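Local atomic coordinates of tubulin-binding cofactor A (Leishmania major, PDB entry 4CQI), a protein that probably acts early in the tubulin folding pathway, capturing beta-tubulin and stabilising it in a quasi-native state. Residues N24-K36 with T105-M119. Residues are numbered along the deposited sequence; the frame is centred on the assembly and turned at random. Where two conformers were deposited one is given.
Sequences NEKTLRIKVSALK and TVSNEELLDLARATM
Leu28 and Leu111 run past each other in opposite directions where the first and third helices of the TBCA three-helix bundle pack side by side. Segments 24-36 and 109-119 point roughly the same way, their axes at 26°. Leu28 CD2 lies 3.8 Å from Leu111 CG and also meets Val106 and Leu112. Leu95 of helix 67-100 touches Leu28 too, so Leu28 belongs to the packing of all three helices. Further along, Val32 sends CG2 onto Ala115 CB at 3.6 Å. Its other branch, CG1, turns to Leu114 and Thr118. The small Ala115 allows a close backbone approach here. Thr118 OG1 donates a hydrogen bond to Leu114 O. Its chi1 of -56° leaves CG2 anti to the backbone N, and this methyl lies 3.6 Å from Leu35 CD2. At the other end, Asn24 CG sits 3.7 Å from Val106 CG2, while Asn24 ND2 hydrogen-bonds to Glu102 O, before helix 109-125. Polar groups border the apolar seam. Asn108 N-caps helix 109-125 through OD1, which accepts from Leu111 N. In one of two Glu25 conformers, Arg29 NH2 makes a salt bridge to Glu25 OE2 at 2.8 Å. The same oxygen accepts a nearly straight bond from Asn108 ND2, 3.0 Å long and in the amide plane, with the carboxylate turned 77° from it.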
loop_
_atom_site.group_PDB
_atom_site.type_symbol
_atom_site.label_atom_id
_atom_site.label_comp_id
_atom_site.label_asym_id
_atom_site.label_seq_id
_atom_site.Cartn_x
_atom_site.Cartn_y
_atom_site.Cartn_z
ATOM N N ASN A 24 -11.153 10.742 18.939
ATOM C CA ASN A 24 -11.410 9.536 18.157
ATOM C C ASN A 24 -11.568 9.833 16.659
ATOM O O ASN A 24 -11.197 9.020 15.797
ATOM C CB ASN A 24 -12.600 8.737 18.673
ATOM C CG ASN A 24 -13.893 9.535 18.742
ATOM O OD1 ASN A 24 -13.891 10.782 18.766
ATOM N ND2 ASN A 24 -15.014 8.805 18.809
ATOM N N GLU A 25 -12.110 11.014 16.348
ATOM C CA GLU A 25 -12.262 11.459 14.958
ATOM C C GLU A 25 -10.884 11.677 14.363
ATOM O O GLU A 25 -10.604 11.261 13.240
ATOM C CB GLU A 25 -13.091 12.768 14.879
ATOM C CG GLU A 25 -13.357 13.238 13.454
ATOM C CD GLU A 25 -14.189 14.521 13.327
ATOM O OE1 GLU A 25 -14.251 15.357 14.266
ATOM O OE2 GLU A 25 -14.760 14.703 12.238
ATOM N N LYS A 26 -10.027 12.352 15.128
ATOM C CA LYS A 26 -8.672 12.701 14.699
ATOM C C LYS A 26 -7.839 11.435 14.428
ATOM O O LYS A 26 -7.108 11.334 13.405
ATOM C CB LYS A 26 -7.986 13.563 15.770
ATOM C CG LYS A 26 -6.539 13.913 15.472
ATOM C CD LYS A 26 -5.798 14.454 16.693
ATOM C CE LYS A 26 -4.301 14.626 16.418
ATOM N NZ LYS A 26 -3.982 15.970 15.837
ATOM N N THR A 27 -7.937 10.478 15.341
ATOM C CA THR A 27 -7.215 9.195 15.202
ATOM C C THR A 27 -7.726 8.427 13.983
ATOM O O THR A 27 -6.918 7.894 13.177
ATOM C CB THR A 27 -7.335 8.389 16.499
ATOM O OG1 THR A 27 -6.621 9.109 17.525
ATOM C CG2 THR A 27 -6.759 7.002 16.354
ATOM N N LEU A 28 -9.043 8.364 13.832
ATOM C CA LEU A 28 -9.630 7.692 12.661
ATOM C C LEU A 28 -9.111 8.271 11.344
ATOM O O LEU A 28 -8.761 7.532 10.414
ATOM C CB LEU A 28 -11.149 7.714 12.703
ATOM C CG LEU A 28 -11.932 6.946 11.649
ATOM C CD1 LEU A 28 -11.478 5.483 11.550
ATOM C CD2 LEU A 28 -13.454 7.021 11.911
ATOM N N ARG A 29 -9.083 9.600 11.271
ATOM C CA ARG A 29 -8.568 10.309 10.096
ATOM C C ARG A 29 -7.122 9.929 9.786
ATOM O O ARG A 29 -6.788 9.634 8.628
ATOM C CB ARG A 29 -8.721 11.833 10.336
ATOM C CG ARG A 29 -8.613 12.730 9.122
ATOM C CD ARG A 29 -9.013 14.172 9.496
ATOM N NE ARG A 29 -10.476 14.357 9.554
ATOM C CZ ARG A 29 -11.195 14.691 10.632
ATOM N NH1 ARG A 29 -10.617 14.903 11.819
ATOM N NH2 ARG A 29 -12.516 14.828 10.527
ATOM N N ILE A 30 -6.256 9.919 10.808
ATOM C CA ILE A 30 -4.863 9.548 10.645
ATOM C C ILE A 30 -4.747 8.122 10.128
ATOM O O ILE A 30 -3.946 7.850 9.223
ATOM C CB ILE A 30 -4.081 9.666 11.970
ATOM C CG1 ILE A 30 -3.920 11.139 12.383
ATOM C CG2 ILE A 30 -2.708 8.990 11.870
ATOM C CD1 ILE A 30 -3.649 11.294 13.878
ATOM N N LYS A 31 -5.521 7.221 10.706
ATOM C CA LYS A 31 -5.467 5.814 10.270
ATOM C C LYS A 31 -5.958 5.641 8.816
ATOM O O LYS A 31 -5.357 4.888 8.051
ATOM C CB LYS A 31 -6.212 4.901 11.228
ATOM C CG LYS A 31 -5.634 4.836 12.642
ATOM C CD LYS A 31 -6.390 3.792 13.484
ATOM C CE LYS A 31 -5.813 3.746 14.913
ATOM N NZ LYS A 31 -4.399 3.277 14.977
ATOM N N VAL A 32 -7.009 6.376 8.429
ATOM C CA VAL A 32 -7.530 6.316 7.063
ATOM C C VAL A 32 -6.472 6.847 6.105
ATOM O O VAL A 32 -6.228 6.234 5.052
ATOM C CB VAL A 32 -8.878 7.069 6.925
ATOM C CG1 VAL A 32 -9.262 7.274 5.449
ATOM C CG2 VAL A 32 -9.957 6.295 7.681
ATOM N N SER A 33 -5.838 7.960 6.451
ATOM C CA SER A 33 -4.784 8.542 5.598
ATOM C C SER A 33 -3.605 7.590 5.472
ATOM O O SER A 33 -3.038 7.390 4.361
ATOM C CB SER A 33 -4.320 9.906 6.123
ATOM O OG SER A 33 -3.196 10.382 5.395
ATOM N N ALA A 34 -3.218 6.975 6.583
ATOM C CA ALA A 34 -2.131 6.005 6.537
ATOM C C ALA A 34 -2.436 4.828 5.589
ATOM O O ALA A 34 -1.553 4.398 4.804
ATOM C CB ALA A 34 -1.827 5.521 7.955
ATOM N N LEU A 35 -3.666 4.299 5.655
ATOM C CA LEU A 35 -4.088 3.175 4.846
ATOM C C LEU A 35 -4.065 3.564 3.351
ATOM O O LEU A 35 -3.570 2.809 2.500
ATOM C CB LEU A 35 -5.485 2.665 5.235
ATOM C CG LEU A 35 -6.103 1.607 4.306
ATOM C CD1 LEU A 35 -5.204 0.387 4.009
ATOM C CD2 LEU A 35 -7.460 1.154 4.829
ATOM N N LYS A 36 -4.625 4.734 3.059
ATOM C CA LYS A 36 -4.619 5.242 1.703
ATOM C C LYS A 36 -3.184 5.283 1.151
ATOM O O LYS A 36 -2.956 4.864 0.011
ATOM C CB LYS A 36 -5.252 6.655 1.679
ATOM C CG LYS A 36 -5.361 7.257 0.287
ATOM C CD LYS A 36 -6.165 8.569 0.300
ATOM C CE LYS A 36 -5.594 9.646 -0.637
ATOM N NZ LYS A 36 -5.438 9.257 -2.072
ATOM N N THR A 105 -17.712 5.154 18.076
ATOM C CA THR A 105 -18.606 6.218 18.487
ATOM C C THR A 105 -18.481 7.443 17.595
ATOM O O THR A 105 -19.172 8.452 17.840
ATOM C CB THR A 105 -18.400 6.646 19.973
ATOM O OG1 THR A 105 -17.024 6.905 20.250
ATOM C CG2 THR A 105 -18.927 5.576 20.903
ATOM N N VAL A 106 -17.656 7.368 16.544
ATOM C CA VAL A 106 -17.463 8.527 15.709
ATOM C C VAL A 106 -18.850 8.842 15.092
ATOM O O VAL A 106 -19.593 7.933 14.684
ATOM C CB VAL A 106 -16.338 8.310 14.656
ATOM C CG1 VAL A 106 -16.405 9.395 13.591
ATOM C CG2 VAL A 106 -14.975 8.324 15.367
ATOM N N SER A 107 -19.231 10.112 15.118
ATOM C CA SER A 107 -20.571 10.512 14.632
ATOM C C SER A 107 -20.507 11.030 13.193
ATOM O O SER A 107 -21.545 11.181 12.526
ATOM C CB SER A 107 -21.187 11.581 15.536
ATOM O OG SER A 107 -20.315 12.693 15.671
ATOM N N ASN A 108 -19.289 11.313 12.731
ATOM C CA ASN A 108 -19.079 11.821 11.380
ATOM C C ASN A 108 -19.311 10.723 10.362
ATOM O O ASN A 108 -18.416 9.913 10.079
ATOM C CB ASN A 108 -17.685 12.395 11.278
ATOM C CG ASN A 108 -17.397 12.987 9.917
ATOM O OD1 ASN A 108 -18.052 12.646 8.934
ATOM N ND2 ASN A 108 -16.400 13.831 9.853
ATOM N N GLU A 109 -20.523 10.696 9.820
ATOM C CA GLU A 109 -20.937 9.728 8.827
ATOM C C GLU A 109 -20.042 9.640 7.560
ATOM O O GLU A 109 -19.813 8.553 7.032
ATOM C CB GLU A 109 -22.366 10.093 8.409
ATOM C CG GLU A 109 -22.986 9.367 7.237
ATOM C CD GLU A 109 -24.346 9.987 6.831
ATOM O OE1 GLU A 109 -25.145 10.384 7.718
ATOM O OE2 GLU A 109 -24.615 10.082 5.615
ATOM N N GLU A 110 -19.607 10.776 7.041
ATOM C CA GLU A 110 -18.766 10.791 5.832
ATOM C C GLU A 110 -17.355 10.212 6.091
ATOM O O GLU A 110 -16.788 9.540 5.199
ATOM C CB GLU A 110 -18.659 12.205 5.236
ATOM C CG GLU A 110 -19.950 12.623 4.505
ATOM C CD GLU A 110 -21.065 13.014 5.451
ATOM O OE1 GLU A 110 -20.747 13.480 6.565
ATOM O OE2 GLU A 110 -22.264 12.862 5.078
ATOM N N LEU A 111 -16.797 10.458 7.280
ATOM C CA LEU A 111 -15.508 9.836 7.666
ATOM C C LEU A 111 -15.651 8.335 7.843
ATOM O O LEU A 111 -14.768 7.572 7.427
ATOM C CB LEU A 111 -14.937 10.444 8.949
ATOM C CG LEU A 111 -13.588 9.929 9.461
ATOM C CD1 LEU A 111 -12.487 10.007 8.422
ATOM C CD2 LEU A 111 -13.186 10.712 10.697
ATOM N N LEU A 112 -16.748 7.881 8.455
ATOM C CA LEU A 112 -16.993 6.441 8.531
ATOM C C LEU A 112 -17.148 5.803 7.145
ATOM O O LEU A 112 -16.601 4.698 6.887
ATOM C CB LEU A 112 -18.224 6.134 9.405
ATOM C CG LEU A 112 -18.116 6.436 10.889
ATOM C CD1 LEU A 112 -19.502 6.179 11.504
ATOM C CD2 LEU A 112 -17.052 5.537 11.534
ATOM N N ASP A 113 -17.846 6.485 6.235
ATOM C CA ASP A 113 -18.024 5.967 4.865
ATOM C C ASP A 113 -16.664 5.911 4.192
ATOM O O ASP A 113 -16.338 4.916 3.553
ATOM C CB ASP A 113 -18.956 6.828 4.004
ATOM C CG ASP A 113 -20.439 6.703 4.386
ATOM O OD1 ASP A 113 -20.825 5.802 5.153
ATOM O OD2 ASP A 113 -21.251 7.539 3.902
ATOM N N LEU A 114 -15.868 6.954 4.354
ATOM C CA LEU A 114 -14.547 6.989 3.773
ATOM C C LEU A 114 -13.643 5.854 4.340
ATOM O O LEU A 114 -12.888 5.224 3.595
ATOM C CB LEU A 114 -13.908 8.330 4.053
ATOM C CG LEU A 114 -12.505 8.516 3.509
ATOM C CD1 LEU A 114 -12.505 8.334 1.996
ATOM C CD2 LEU A 114 -11.964 9.874 3.930
ATOM N N ALA A 115 -13.689 5.641 5.649
ATOM C CA ALA A 115 -12.895 4.556 6.255
ATOM C C ALA A 115 -13.320 3.200 5.652
ATOM O O ALA A 115 -12.476 2.373 5.237
ATOM C CB ALA A 115 -13.065 4.542 7.786
ATOM N N ARG A 116 -14.628 2.954 5.548
ATOM C CA ARG A 116 -15.095 1.722 4.924
ATOM C C ARG A 116 -14.712 1.615 3.431
ATOM O O ARG A 116 -14.297 0.539 2.964
ATOM C CB ARG A 116 -16.594 1.541 5.111
ATOM C CG ARG A 116 -16.981 1.342 6.571
ATOM C CD ARG A 116 -18.432 0.879 6.700
ATOM N NE ARG A 116 -19.362 1.982 6.942
ATOM C CZ ARG A 116 -19.657 2.485 8.143
ATOM N NH1 ARG A 116 -19.093 2.004 9.260
ATOM N NH2 ARG A 116 -20.529 3.484 8.223
ATOM N N ALA A 117 -14.864 2.700 2.671
ATOM C CA ALA A 117 -14.434 2.715 1.252
ATOM C C ALA A 117 -12.934 2.392 1.061
ATOM O O ALA A 117 -12.541 1.638 0.136
ATOM C CB ALA A 117 -14.783 4.076 0.596
ATOM N N THR A 118 -12.119 2.937 1.954
ATOM C CA THR A 118 -10.649 2.826 1.862
ATOM C C THR A 118 -10.242 1.405 2.230
ATOM O O THR A 118 -9.393 0.812 1.558
ATOM C CB THR A 118 -9.958 3.857 2.777
ATOM O OG1 THR A 118 -10.417 5.169 2.438
ATOM C CG2 THR A 118 -8.438 3.845 2.611
ATOM N N MET A 119 -10.874 0.819 3.264
ATOM C CA MET A 119 -10.680 -0.619 3.532
ATOM C C MET A 119 -11.065 -1.490 2.348
ATOM O O MET A 119 -10.305 -2.395 1.972
ATOM C CB MET A 119 -11.431 -1.051 4.810
ATOM C CG MET A 119 -10.855 -0.438 6.062
ATOM S SD MET A 119 -11.580 -1.091 7.600
ATOM C CE MET A 119 -13.196 -0.381 7.505
#